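Local coordinates for protein CDP-glucose-4,6-dehydratase (Yersinia pseudotuberculosis, PDB 1RKX) that converts CDP-D-glucose to CDP-4-keto-6-deoxy-D-glucose, using NAD bound in a Rossmann-type domain of the short-chain dehydrogenase/reductase family, at residues 48-52 and 53-57; 68-71 and 72-75; 93-96 and 97-101; 107-110 and 111-115. One frame throughout, in Å; residues are numbered along the deposited sequence.

Contact 1. Residues 48-52 and 53-57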
loop_
_atom_site.group_PDB
_atom_site.type_symbol
_atom_site.label_atom_id
_atom_site.label_comp_id
_atom_site.label_asym_id
_atom_site.label_seq_id
_atom_site.Cartn_x
_atom_site.Cartn_y
_atom_site.Cartn_z
ATOM N N SER C 48 7.610 -1.802 -43.987
ATOM C CA SER C 48 6.717 -2.160 -42.897
ATOM C C SER C 48 6.411 -3.649 -42.966
ATOM O O SER C 48 6.450 -4.250 -44.038
ATOM C CB SER C 48 5.402 -1.381 -43.008
ATOM O OG SER C 48 4.657 -1.808 -44.138
ATOM N N LEU C 49 6.123 -4.252 -41.820
ATOM C CA LEU C 49 5.772 -5.667 -41.797
ATOM C C LEU C 49 4.512 -5.831 -42.640
ATOM O O LEU C 49 4.369 -6.797 -43.394
ATOM C CB LEU C 49 5.483 -6.123 -40.368
ATOM C CG LEU C 49 4.990 -7.563 -40.193
ATOM C CD1 LEU C 49 6.106 -8.548 -40.555
ATOM C CD2 LEU C 49 4.549 -7.774 -38.754
ATOM N N PHE C 50 3.606 -4.868 -42.510
ATOM C CA PHE C 50 2.336 -4.896 -43.234
ATOM C C PHE C 50 2.529 -5.209 -44.716
ATOM O O PHE C 50 1.891 -6.108 -45.251
ATOM C CB PHE C 50 1.611 -3.553 -43.088
ATOM C CG PHE C 50 0.214 -3.552 -43.649
ATOM C CD1 PHE C 50 -0.788 -4.317 -43.050
ATOM C CD2 PHE C 50 -0.102 -2.789 -44.774
ATOM C CE1 PHE C 50 -2.094 -4.321 -43.562
ATOM C CE2 PHE C 50 -1.400 -2.783 -45.293
ATOM C CZ PHE C 50 -2.398 -3.550 -44.687
ATOM N N GLU C 51 3.419 -4.470 -45.371
ATOM C CA GLU C 51 3.669 -4.672 -46.793
ATOM C C GLU C 51 4.613 -5.833 -47.101
ATOM O O GLU C 51 4.338 -6.637 -47.996
ATOM C CB GLU C 51 4.239 -3.395 -47.419
ATOM C CG GLU C 51 3.305 -2.189 -47.384
ATOM C CD GLU C 51 1.989 -2.429 -48.104
ATOM O OE1 GLU C 51 1.940 -3.289 -49.004
ATOM O OE2 GLU C 51 1.004 -1.736 -47.780
ATOM N N THR C 52 5.720 -5.924 -46.364
ATOM C CA THR C 52 6.693 -6.984 -46.606
ATOM C C THR C 52 6.132 -8.385 -46.387
ATOM O O THR C 52 6.491 -9.322 -47.105
ATOM C CB THR C 52 7.962 -6.799 -45.734
ATOM O OG1 THR C 52 7.611 -6.856 -44.343
ATOM C CG2 THR C 52 8.626 -5.457 -46.036
ATOM N N ALA C 53 5.229 -8.531 -45.425
ATOM C CA ALA C 53 4.650 -9.835 -45.129
ATOM C C ALA C 53 3.241 -10.010 -45.672
ATOM O O ALA C 53 2.548 -10.951 -45.300
ATOM C CB ALA C 53 4.662 -10.085 -43.616
ATOM N N ARG C 54 2.821 -9.104 -46.552
ATOM C CA ARG C 54 1.489 -9.170 -47.159
ATOM C C ARG C 54 0.385 -9.411 -46.138
ATOM O O ARG C 54 -0.494 -10.249 -46.344
ATOM C CB ARG C 54 1.433 -10.281 -48.222
ATOM C CG ARG C 54 2.456 -10.159 -49.347
ATOM C CD ARG C 54 2.525 -8.740 -49.888
ATOM N NE ARG C 54 1.196 -8.158 -50.059
ATOM C CZ ARG C 54 0.955 -6.852 -50.055
ATOM N NH1 ARG C 54 1.953 -5.993 -49.893
ATOM N NH2 ARG C 54 -0.285 -6.403 -50.193
ATOM N N VAL C 55 0.416 -8.665 -45.038
ATOM C CA VAL C 55 -0.591 -8.828 -43.997
ATOM C C VAL C 55 -2.038 -8.678 -44.482
ATOM O O VAL C 55 -2.916 -9.421 -44.051
ATOM C CB VAL C 55 -0.355 -7.824 -42.832
ATOM C CG1 VAL C 55 -1.514 -7.869 -41.852
ATOM C CG2 VAL C 55 0.940 -8.158 -42.111
ATOM N N ALA C 56 -2.289 -7.731 -45.382
ATOM C CA ALA C 56 -3.654 -7.489 -45.861
ATOM C C ALA C 56 -4.271 -8.554 -46.765
ATOM O O ALA C 56 -5.480 -8.768 -46.740
ATOM C CB ALA C 56 -3.713 -6.146 -46.573
ATOM N N ASP C 57 -3.442 -9.218 -47.557
ATOM C CA ASP C 57 -3.932 -10.206 -48.516
ATOM C C ASP C 57 -4.843 -11.303 -47.990
ATOM O O ASP C 57 -5.734 -11.754 -48.710
ATOM C CB ASP C 57 -2.746 -10.811 -49.268
ATOM C CG ASP C 57 -1.934 -9.757 -49.989
ATOM O OD1 ASP C 57 -2.348 -8.576 -49.969
ATOM O OD2 ASP C 57 -0.885 -10.095 -50.571
HETATM O O HOH W 1 -0.380 -6.177 -46.880
HETATM O O HOH W 2 -0.667 -4.003 -48.841
#
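The carbonyl oxygen of Glu51 is gripped twice by Arg54, and this pair of bonds shows how one residue can close a helix with both its backbone and its side chain. Arg54 N comes from above the carbonyl plane at 3.2 Å from Glu51 O, whereas Arg54 NH1 lies in that plane, on a lone pair, at 3.1 Å from the same oxygen. The arginine chain is bent at chi2 and chi3, which folds the guanidinium back over the last turn. NH1 also makes a salt bridge to Glu51 OE1 (2.8 Å), met nearly along its C-O axis, the carboxylate and guanidinium planes being 43° apart. Across the group, NE and NH2 hold the two oxygens of Asp57 side-on, so that two acidic residues and water 2 fix the rotation of the guanidinium.

On the apolar side, Phe50 CD1 meets Val55 CB at 3.5 Å and its CZ meets Ala56 CB, while the ring of His17 stands at about 90° to that of Phe50. Leu49 CD1 rests on Ala53 CB, beside helix 20-31. Water 1 links Phe50 O to Ala56 N. With Val55 N bonded to Phe50 O (3.0 Å) and Arg54 in positive phi, the arrangement is a Schellman motif, which ends the short helix 49-52 ahead of strand 60-63.

Contact 2. Residues 68-71 and 72-75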
loop_
_atom_site.group_PDB
_atom_site.type_symbol
_atom_site.label_atom_id
_atom_site.label_comp_id
_atom_site.label_asym_id
_atom_site.label_seq_id
_atom_site.Cartn_x
_atom_site.Cartn_y
_atom_site.Cartn_z
ATOM N N ASP C 68 -12.246 8.640 -35.230
ATOM C CA ASP C 68 -13.455 8.882 -36.011
ATOM C C ASP C 68 -14.482 7.927 -35.404
ATOM O O ASP C 68 -14.636 6.797 -35.863
ATOM C CB ASP C 68 -13.217 8.524 -37.483
ATOM C CG ASP C 68 -14.360 8.960 -38.386
ATOM O OD1 ASP C 68 -15.518 8.970 -37.922
ATOM O OD2 ASP C 68 -14.098 9.278 -39.568
ATOM N N GLN C 69 -15.183 8.390 -34.377
ATOM C CA GLN C 69 -16.159 7.570 -33.668
ATOM C C GLN C 69 -17.171 6.819 -34.527
ATOM O O GLN C 69 -17.369 5.611 -34.349
ATOM C CB GLN C 69 -16.912 8.425 -32.644
ATOM C CG GLN C 69 -17.851 7.618 -31.744
ATOM C CD GLN C 69 -18.566 8.485 -30.720
ATOM O OE1 GLN C 69 -18.265 9.669 -30.577
ATOM N NE2 GLN C 69 -19.513 7.893 -29.997
ATOM N N ASN C 70 -17.820 7.517 -35.451
ATOM C CA ASN C 70 -18.824 6.862 -36.275
ATOM C C ASN C 70 -18.240 5.885 -37.290
ATOM O O ASN C 70 -18.796 4.808 -37.514
ATOM C CB ASN C 70 -19.687 7.891 -37.004
ATOM C CG ASN C 70 -20.991 7.296 -37.490
ATOM O OD1 ASN C 70 -21.873 6.975 -36.690
ATOM N ND2 ASN C 70 -21.116 7.126 -38.801
ATOM N N LYS C 71 -17.126 6.258 -37.909
ATOM C CA LYS C 71 -16.498 5.380 -38.890
ATOM C C LYS C 71 -16.043 4.082 -38.225
ATOM O O LYS C 71 -16.076 3.022 -38.842
ATOM C CB LYS C 71 -15.305 6.074 -39.546
ATOM C CG LYS C 71 -14.621 5.222 -40.604
ATOM C CD LYS C 71 -13.474 5.966 -41.262
ATOM C CE LYS C 71 -12.784 5.082 -42.280
ATOM N NZ LYS C 71 -11.661 5.783 -42.954
ATOM N N LEU C 72 -15.614 4.171 -36.967
ATOM C CA LEU C 72 -15.172 2.988 -36.231
ATOM C C LEU C 72 -16.384 2.132 -35.862
ATOM O O LEU C 72 -16.340 0.904 -35.955
ATOM C CB LEU C 72 -14.411 3.400 -34.967
ATOM C CG LEU C 72 -13.961 2.269 -34.035
ATOM C CD1 LEU C 72 -13.137 1.236 -34.799
ATOM C CD2 LEU C 72 -13.146 2.866 -32.890
ATOM N N LEU C 73 -17.463 2.788 -35.440
ATOM C CA LEU C 73 -18.695 2.092 -35.077
ATOM C C LEU C 73 -19.215 1.306 -36.280
ATOM O O LEU C 73 -19.581 0.133 -36.161
ATOM C CB LEU C 73 -19.749 3.106 -34.626
ATOM C CG LEU C 73 -21.216 2.668 -34.525
ATOM C CD1 LEU C 73 -21.389 1.650 -33.402
ATOM C CD2 LEU C 73 -22.086 3.906 -34.277
ATOM N N GLU C 74 -19.244 1.960 -37.438
ATOM C CA GLU C 74 -19.719 1.328 -38.664
ATOM C C GLU C 74 -18.833 0.162 -39.087
ATOM O O GLU C 74 -19.335 -0.891 -39.480
ATOM C CB GLU C 74 -19.788 2.349 -39.802
ATOM C CG GLU C 74 -20.867 3.401 -39.630
ATOM C CD GLU C 74 -22.250 2.795 -39.484
ATOM O OE1 GLU C 74 -22.651 2.002 -40.363
ATOM O OE2 GLU C 74 -22.936 3.114 -38.491
ATOM N N SER C 75 -17.520 0.357 -39.011
ATOM C CA SER C 75 -16.572 -0.686 -39.390
ATOM C C SER C 75 -16.791 -1.936 -38.540
ATOM O O SER C 75 -16.685 -3.064 -39.031
ATOM C CB SER C 75 -15.135 -0.184 -39.218
ATOM O OG SER C 75 -14.192 -1.177 -39.591
#
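Asn70 and Glu74 lie side by side and point the same way, one turn apart near the start of helix 69-79, a helix packed against the parallel sheet of the Rossmann-type domain. Their amide and carboxylate planes are 27° apart, yet the contact between them is made by Asn70 ND2 against Glu74 CG, at 3.8 Å. A chi1 of -69° holds Glu74 CG beside its own backbone N, 3.3 Å from Asn70 O; the bend at chi2 then turns the carboxylate, whose OE2 makes a salt bridge with Arg77. The other branch of the amide serves a different neighbour: Asn70 OD1 faces Leu73 CD2, and these two side chains cross at a slant.

The same turn illustrates how a helix divides its surface. Leu72 faces inward, packed on Tyr39 of strand 35-40 and on Tyr113 of helix 100-121, and Leu73 reaches Ala117 and Val121 of that helix. Lys71 is fully extended, a shape that carries NZ to the carbonyl of Ile63, and Ser75 OG is bonded to Glu62, so two polar ends tie the helix to strand 60-63. Gln69 packs on Val101 of the second subunit.

Regular backbone bonds run through the turn, among them Glu74 N to Asn70 O at 2.9 Å. Asp68, just before the helix, is its N-cap: Lys71 N reaches Asp68 OD1 at 3.2 Å, approaching from above the carboxylate plane.

Contact 3. Residues 93-96 and 97-101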
loop_
_atom_site.group_PDB
_atom_site.type_symbol
_atom_site.label_atom_id
_atom_site.label_comp_id
_atom_site.label_asym_id
_atom_site.label_seq_id
_atom_site.Cartn_x
_atom_site.Cartn_y
_atom_site.Cartn_z
ATOM N N VAL C 93 6.862 7.483 -27.010
ATOM C CA VAL C 93 7.015 8.411 -25.896
ATOM C C VAL C 93 7.540 9.747 -26.421
ATOM O O VAL C 93 6.991 10.809 -26.119
ATOM C CB VAL C 93 8.008 7.863 -24.831
ATOM C CG1 VAL C 93 8.307 8.932 -23.792
ATOM C CG2 VAL C 93 7.420 6.640 -24.147
ATOM N N ARG C 94 8.609 9.681 -27.211
ATOM C CA ARG C 94 9.218 10.876 -27.778
ATOM C C ARG C 94 8.173 11.767 -28.431
ATOM O O ARG C 94 8.040 12.941 -28.094
ATOM C CB ARG C 94 10.262 10.481 -28.817
ATOM C CG ARG C 94 10.855 11.643 -29.588
ATOM C CD ARG C 94 11.608 11.110 -30.783
ATOM N NE ARG C 94 12.510 10.041 -30.377
ATOM C CZ ARG C 94 13.018 9.133 -31.201
ATOM N NH1 ARG C 94 12.716 9.156 -32.492
ATOM N NH2 ARG C 94 13.824 8.195 -30.724
ATOM N N LEU C 95 7.426 11.202 -29.369
ATOM C CA LEU C 95 6.404 11.964 -30.063
ATOM C C LEU C 95 5.343 12.553 -29.131
ATOM O O LEU C 95 4.854 13.663 -29.373
ATOM C CB LEU C 95 5.724 11.100 -31.123
ATOM C CG LEU C 95 4.740 11.863 -32.017
ATOM C CD1 LEU C 95 5.494 12.961 -32.774
ATOM C CD2 LEU C 95 4.060 10.903 -32.984
ATOM N N SER C 96 4.989 11.824 -28.073
ATOM C CA SER C 96 3.965 12.297 -27.141
ATOM C C SER C 96 4.353 13.625 -26.495
ATOM O O SER C 96 3.490 14.376 -26.040
ATOM C CB SER C 96 3.686 11.252 -26.051
ATOM O OG SER C 96 4.723 11.192 -25.084
ATOM N N TYR C 97 5.650 13.918 -26.454
ATOM C CA TYR C 97 6.106 15.178 -25.882
ATOM C C TYR C 97 5.837 16.342 -26.826
ATOM O O TYR C 97 5.598 17.464 -26.379
ATOM C CB TYR C 97 7.604 15.127 -25.550
ATOM C CG TYR C 97 7.900 14.443 -24.237
ATOM C CD1 TYR C 97 8.532 13.203 -24.196
ATOM C CD2 TYR C 97 7.545 15.043 -23.031
ATOM C CE1 TYR C 97 8.805 12.575 -22.978
ATOM C CE2 TYR C 97 7.813 14.432 -21.819
ATOM C CZ TYR C 97 8.444 13.202 -21.796
ATOM O OH TYR C 97 8.736 12.626 -20.586
ATOM N N SER C 98 5.870 16.083 -28.129
ATOM C CA SER C 98 5.622 17.149 -29.094
ATOM C C SER C 98 4.165 17.185 -29.545
ATOM O O SER C 98 3.689 18.207 -30.027
ATOM C CB SER C 98 6.537 16.996 -30.312
ATOM O OG SER C 98 6.310 15.770 -30.972
ATOM N N GLU C 99 3.460 16.070 -29.378
ATOM C CA GLU C 99 2.054 15.979 -29.762
ATOM C C GLU C 99 1.248 15.332 -28.638
ATOM O O GLU C 99 0.654 14.272 -28.813
ATOM C CB GLU C 99 1.912 15.146 -31.034
ATOM C CG GLU C 99 2.511 15.787 -32.271
ATOM C CD GLU C 99 2.444 14.869 -33.478
ATOM O OE1 GLU C 99 1.378 14.252 -33.698
ATOM O OE2 GLU C 99 3.452 14.768 -34.209
ATOM N N PRO C 100 1.211 15.972 -27.466
ATOM C CA PRO C 100 0.459 15.398 -26.349
ATOM C C PRO C 100 -1.047 15.231 -26.617
ATOM O O PRO C 100 -1.632 14.191 -26.313
ATOM C CB PRO C 100 0.763 16.369 -25.202
ATOM C CG PRO C 100 0.968 17.687 -25.914
ATOM C CD PRO C 100 1.812 17.266 -27.096
ATOM N N VAL C 101 -1.667 16.245 -27.205
ATOM C CA VAL C 101 -3.095 16.199 -27.479
ATOM C C VAL C 101 -3.470 15.009 -28.368
ATOM O O VAL C 101 -4.402 14.260 -28.056
ATOM C CB VAL C 101 -3.565 17.525 -28.126
ATOM C CG1 VAL C 101 -5.072 17.490 -28.367
ATOM C CG2 VAL C 101 -3.199 18.702 -27.214
#
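A chi1 of -81° sets the Tyr97 ring beside its own backbone N, and with Val93 CG1 opposite its own N (chi1 172°) the two side chains run alongside each other in the same direction. They touch at Val93 CG1 and Tyr97 CE1, 3.8 Å apart. Arg94 O sits at the edge of the tyrosine ring, in its plane, and also accepts a bond from Tyr97 N at 3.1 Å; the bond from that nitrogen to Val93 O is weak.

Further along, Leu95 O is an instructive case of a single acceptor serving three donors as a helix closes. Glu99 N approaches nearly head-on at 2.8 Å from Leu95 O, Ser98 N comes from above the carbonyl plane, and Ser98 OG adds a third bond at 3.0 Å from the same oxygen. Leu95 CD1 lies against both Ser98 OG and the carboxylate of Glu99. Ser96 O then faces Pro100 N, which has no hydrogen to offer, and the chain turns into a new helix with Glu99 at its N-cap position.

Arg94 forms a salt bridge with Asp205, and Val93, Tyr97 and Pro100 all pack on the start of helix 156-175. The short, weakly bonded helix 93-98 follows strand 83-86 and leads into helix 100-121, whose first residues, Pro100 and Val101, meet Glu116 of the second subunit.

Contact 4. Residues 107-110 and 111-115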
loop_
_atom_site.group_PDB
_atom_site.type_symbol
_atom_site.label_atom_id
_atom_site.label_comp_id
_atom_site.label_asym_id
_atom_site.label_seq_id
_atom_site.Cartn_x
_atom_site.Cartn_y
_atom_site.Cartn_z
ATOM N N ASN C 107 -5.053 7.537 -27.839
ATOM C CA ASN C 107 -5.003 6.478 -26.839
ATOM C C ASN C 107 -6.158 6.424 -25.853
ATOM O O ASN C 107 -6.581 5.343 -25.462
ATOM C CB ASN C 107 -3.670 6.538 -26.099
ATOM C CG ASN C 107 -2.495 6.346 -27.034
ATOM O OD1 ASN C 107 -2.679 6.077 -28.223
ATOM N ND2 ASN C 107 -1.284 6.491 -26.511
ATOM N N VAL C 108 -6.675 7.579 -25.455
ATOM C CA VAL C 108 -7.791 7.604 -24.525
ATOM C C VAL C 108 -9.136 7.610 -25.253
ATOM O O VAL C 108 -9.919 6.676 -25.101
ATOM C CB VAL C 108 -7.706 8.814 -23.571
ATOM C CG1 VAL C 108 -8.868 8.784 -22.589
ATOM C CG2 VAL C 108 -6.389 8.773 -22.810
ATOM N N MET C 109 -9.416 8.640 -26.051
ATOM C CA MET C 109 -10.699 8.669 -26.747
ATOM C C MET C 109 -10.845 7.521 -27.747
ATOM O O MET C 109 -11.951 7.004 -27.939
ATOM C CB MET C 109 -10.925 10.016 -27.438
ATOM C CG MET C 109 -11.087 11.190 -26.458
ATOM S SD MET C 109 -12.276 10.901 -25.099
ATOM C CE MET C 109 -13.799 10.679 -26.005
ATOM N N GLY C 110 -9.738 7.121 -28.366
ATOM C CA GLY C 110 -9.778 6.014 -29.312
ATOM C C GLY C 110 -10.300 4.775 -28.610
ATOM O O GLY C 110 -11.133 4.041 -29.147
ATOM N N THR C 111 -9.811 4.543 -27.396
ATOM C CA THR C 111 -10.237 3.400 -26.600
ATOM C C THR C 111 -11.707 3.578 -26.211
ATOM O O THR C 111 -12.489 2.626 -26.255
ATOM C CB THR C 111 -9.355 3.257 -25.338
ATOM O OG1 THR C 111 -7.998 3.025 -25.741
ATOM C CG2 THR C 111 -9.828 2.100 -24.474
ATOM N N VAL C 112 -12.086 4.798 -25.838
ATOM C CA VAL C 112 -13.477 5.072 -25.485
ATOM C C VAL C 112 -14.399 4.769 -26.671
ATOM O O VAL C 112 -15.423 4.095 -26.512
ATOM C CB VAL C 112 -13.672 6.552 -25.057
ATOM C CG1 VAL C 112 -15.163 6.882 -24.974
ATOM C CG2 VAL C 112 -13.005 6.788 -23.699
ATOM N N TYR C 113 -14.034 5.254 -27.856
ATOM C CA TYR C 113 -14.841 5.020 -29.060
ATOM C C TYR C 113 -14.961 3.529 -29.399
ATOM O O TYR C 113 -16.017 3.063 -29.837
ATOM C CB TYR C 113 -14.242 5.767 -30.254
ATOM C CG TYR C 113 -14.250 7.282 -30.124
ATOM C CD1 TYR C 113 -13.291 8.054 -30.775
ATOM C CD2 TYR C 113 -15.208 7.942 -29.343
ATOM C CE1 TYR C 113 -13.273 9.439 -30.655
ATOM C CE2 TYR C 113 -15.201 9.337 -29.219
ATOM C CZ TYR C 113 -14.227 10.072 -29.877
ATOM O OH TYR C 113 -14.187 11.441 -29.762
ATOM N N LEU C 114 -13.878 2.784 -29.206
ATOM C CA LEU C 114 -13.891 1.350 -29.488
ATOM C C LEU C 114 -14.857 0.627 -28.551
ATOM O O LEU C 114 -15.697 -0.167 -28.996
ATOM C CB LEU C 114 -12.490 0.756 -29.318
ATOM C CG LEU C 114 -12.470 -0.759 -29.551
ATOM C CD1 LEU C 114 -11.843 -1.050 -30.901
ATOM C CD2 LEU C 114 -11.709 -1.453 -28.438
ATOM N N LEU C 115 -14.737 0.903 -27.255
ATOM C CA LEU C 115 -15.600 0.277 -26.257
ATOM C C LEU C 115 -17.060 0.690 -26.440
ATOM O O LEU C 115 -17.969 -0.120 -26.246
ATOM C CB LEU C 115 -15.112 0.621 -24.843
ATOM C CG LEU C 115 -13.723 0.058 -24.506
ATOM C CD1 LEU C 115 -13.232 0.607 -23.166
ATOM C CD2 LEU C 115 -13.798 -1.467 -24.471
#
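Helix 100-121 is one of the long helices beside the parallel sheet of the Rossmann-type domain, and residues 107-115 are its buried middle, where a wider pi-type turn at 107-109 gives way to regular alpha-helical bonding. Thr111 marks the change: its OG1, set beside its own backbone N (chi1 -62°), bonds to Asn107 O at 2.7 Å. Asn107 itself turns its amide to other parts of the fold, OD1 to Gln90 N and ND2 to Ser160, close to Ala89 of the NAD site. Regular bonding follows at once, with Val112 N to Val108 O at 3.0 Å and Leu114 N to Gly110 O.

The apolar part centres on Met109 and Tyr113, whose side chains slant across one another. Bends at chi2 (-49°) and chi3 (-62°) curl the methionine forward along the helix, carrying its CE to 3.8 Å from Tyr113 CE2 and 4.2 Å from Val112 CG1. Beyond them, the Met109 of the second subunit packs on Met109, and Val101 of that subunit covers Val112 and Tyr113, so this turn lies in the subunit interface. Val108 and Val112 lean on helix 156-175, and Tyr113 reaches Gln69 of helix 69-79.

One backbone oxygen is shared by ring and helix alike. Tyr113 N bonds to Met109 O at 2.7 Å, and that same oxygen stands 3.1 Å above one face of the Tyr113 ring, displaced toward its rim.

The four contacts follow one another along the chain, all within the NAD-binding, Rossmann-type part of the fold. Contact 1 lies between strands 35-40 and 60-63, contact 2 on the helix between strands 60-63 and 83-86, and contacts 3 and 4 between strands 83-86 and 126-130. Contacts 2 and 4 are neighbours, with centres 11 Å apart and Leu72 CD2 resting on the backbone of helix 100-121. That helix also joins contact 4 to contact 3, whose centre is 18 Å away. Contact 1 stands apart, its centre 24 to 27 Å from the others. Contacts 2, 3 and 4 all reach the second subunit, so these parts of the nucleotide-binding domain also take part in the subunit interface.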